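Side-chain contact in ABC transporter ATP-binding protein (Sulfolobus tokodaii, PDB 2PJZ), which probably binds and hydrolyses ATP as the nucleotide-binding subunit of an ABC transporter, putatively one for cobalt: residues G132-V135 / L136-S140. Numbering follows the deposited sequence.
Sequences GQSV and LVRTS
S134 OG is gripped by two nitrogens of R138, one turn further along helix 131-144. NE donates at 2.9 Å from R138 to S134 OG, with an N-H...O angle of 159°. The bond from R138 NH2 to the same S134 OG is longer, 3.2 Å, and more bent. The hydroxyl oxygen sits at the guanidinium edge, in its plane, so the approach is side-on. The chi1 of S134 is near trans (178°), which sends OG along the helix toward R138. The arginine chain bends at chi3 (-76°) and folds back over the preceding turn. One guanidinium face then rests on V135 CA, offset toward the rim. R138 NH1 donates a hydrogen bond to N79 O, and N79 ND2 is hydrogen-bonded to T139 OG1. Replacing the arginine with alanine would probably leave S134 OG and the N79 carbonyl without these donors and take the flat group off V135 CA.

Backbone hydrogen bonds run from L136, V137, R138 and T139 N to the O atoms four residues earlier. L136 O accepts from both S140 N and S140 OG, the latter at 2.8 Å, from opposite faces of its plane. L136 and T139 pack on I167 of helix 161-173. G132 and Q133 end an LSAGQ sequence matching the ABC signature motif (LSGGQ); helix 131-144 begins within it. Two in-plane bonds and the N79 bond probably fix the guanidinium's orientation, tying this helix to the chain around N79.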
ATOM      1  N   GLY A 132      -7.800  13.604   4.719  1.00 25.98           N
ATOM      2  CA  GLY A 132      -7.281  12.934   5.919  1.00 24.95           C
ATOM      3  C   GLY A 132      -8.353  12.124   6.638  1.00 23.90           C
ATOM      4  O   GLY A 132      -8.147  10.958   6.985  1.00 23.14           O
ATOM      5  N   GLN A 133      -9.512  12.733   6.841  1.00 23.32           N
ATOM      6  CA  GLN A 133     -10.643  12.025   7.466  1.00 22.96           C
ATOM      7  C   GLN A 133     -11.133  10.809   6.665  1.00 21.41           C
ATOM      8  O   GLN A 133     -11.396   9.742   7.245  1.00 21.06           O
ATOM      9  CB  GLN A 133     -11.809  12.986   7.647  1.00 23.46           C
ATOM     10  CG  GLN A 133     -11.609  14.004   8.767  1.00 26.65           C
ATOM     11  CD  GLN A 133     -12.813  14.936   8.867  1.00 30.07           C
ATOM     12  OE1 GLN A 133     -13.515  15.172   7.882  1.00 30.15           O
ATOM     13  NE2 GLN A 133     -13.066  15.451  10.070  1.00 33.24           N
ATOM     14  N   SER A 134     -11.270  10.986   5.350  1.00 19.98           N
ATOM     15  CA  SER A 134     -11.715   9.926   4.427  1.00 19.41           C
ATOM     16  C   SER A 134     -10.802   8.691   4.506  1.00 18.38           C
ATOM     17  O   SER A 134     -11.301   7.566   4.684  1.00 17.36           O
ATOM     18  CB  SER A 134     -11.749  10.444   2.985  1.00 18.80           C
ATOM     19  OG  SER A 134     -12.138   9.414   2.078  1.00 21.33           O
ATOM     20  N   VAL A 135      -9.486   8.904   4.368  1.00 17.09           N
ATOM     21  CA  VAL A 135      -8.522   7.784   4.460  1.00 16.09           C
ATOM     22  C   VAL A 135      -8.498   7.133   5.842  1.00 16.27           C
ATOM     23  O   VAL A 135      -8.391   5.906   5.950  1.00 15.43           O
ATOM     24  CB  VAL A 135      -7.091   8.106   3.923  1.00 16.82           C
ATOM     25  CG1 VAL A 135      -6.234   8.905   4.936  1.00 16.86           C
ATOM     26  CG2 VAL A 135      -6.351   6.800   3.574  1.00 15.06           C
ATOM     27  N   LEU A 136      -8.617   7.933   6.901  1.00 15.11           N
ATOM     28  CA  LEU A 136      -8.656   7.339   8.239  1.00 15.41           C
ATOM     29  C   LEU A 136      -9.871   6.482   8.411  1.00 14.81           C
ATOM     30  O   LEU A 136      -9.765   5.358   8.937  1.00 14.95           O
ATOM     31  CB  LEU A 136      -8.594   8.406   9.350  1.00 15.43           C
ATOM     32  CG  LEU A 136      -7.203   9.044   9.489  1.00 16.40           C
ATOM     33  CD1 LEU A 136      -7.282  10.298  10.398  1.00 17.81           C
ATOM     34  CD2 LEU A 136      -6.170   8.052   9.997  1.00 16.54           C
ATOM     35  N   VAL A 137     -11.024   6.983   7.966  1.00 14.40           N
ATOM     36  CA  VAL A 137     -12.276   6.197   8.053  1.00 15.45           C
ATOM     37  C   VAL A 137     -12.175   4.907   7.202  1.00 14.76           C
ATOM     38  O   VAL A 137     -12.512   3.795   7.678  1.00 13.68           O
ATOM     39  CB  VAL A 137     -13.511   7.056   7.683  1.00 15.75           C
ATOM     40  CG1 VAL A 137     -14.778   6.199   7.441  1.00 17.30           C
ATOM     41  CG2 VAL A 137     -13.765   8.105   8.788  1.00 17.77           C
ATOM     42  N   ARG A 138     -11.670   5.044   5.970  1.00 13.68           N
ATOM     43  CA  ARG A 138     -11.554   3.883   5.073  1.00 13.49           C
ATOM     44  C   ARG A 138     -10.554   2.825   5.580  1.00 13.15           C
ATOM     45  O   ARG A 138     -10.806   1.603   5.500  1.00 13.46           O
ATOM     46  CB  ARG A 138     -11.203   4.355   3.643  1.00 13.42           C
ATOM     47  CG  ARG A 138     -12.423   4.957   2.907  1.00 12.64           C
ATOM     48  CD  ARG A 138     -12.062   5.400   1.461  1.00 14.83           C
ATOM     49  NE  ARG A 138     -11.309   6.662   1.424  1.00 16.22           N
ATOM     50  CZ  ARG A 138     -10.011   6.772   1.141  1.00 18.40           C
ATOM     51  NH1 ARG A 138      -9.264   5.706   0.836  1.00 15.27           N
ATOM     52  NH2 ARG A 138      -9.451   7.978   1.139  1.00 19.34           N
ATOM     53  N   THR A 139      -9.428   3.277   6.115  1.00 13.11           N
ATOM     54  CA  THR A 139      -8.472   2.344   6.731  1.00 13.12           C
ATOM     55  C   THR A 139      -9.100   1.653   7.962  1.00 13.06           C
ATOM     56  O   THR A 139      -8.966   0.434   8.154  1.00 12.53           O
ATOM     57  CB  THR A 139      -7.130   3.039   7.066  1.00 13.16           C
ATOM     58  OG1 THR A 139      -6.527   3.516   5.855  1.00 14.36           O
ATOM     59  CG2 THR A 139      -6.152   2.051   7.723  1.00 12.66           C
ATOM     60  N   SER A 140      -9.823   2.421   8.767  1.00 12.42           N
ATOM     61  CA  SER A 140     -10.492   1.877   9.938  1.00 12.95           C
ATOM     62  C   SER A 140     -11.556   0.846   9.527  1.00 12.69           C
ATOM     63  O   SER A 140     -11.638  -0.232  10.115  1.00 13.16           O
ATOM     64  CB  SER A 140     -11.096   3.019  10.783  1.00 13.60           C
ATOM     65  OG  SER A 140     -10.069   3.829  11.305  1.00 15.53           O
TER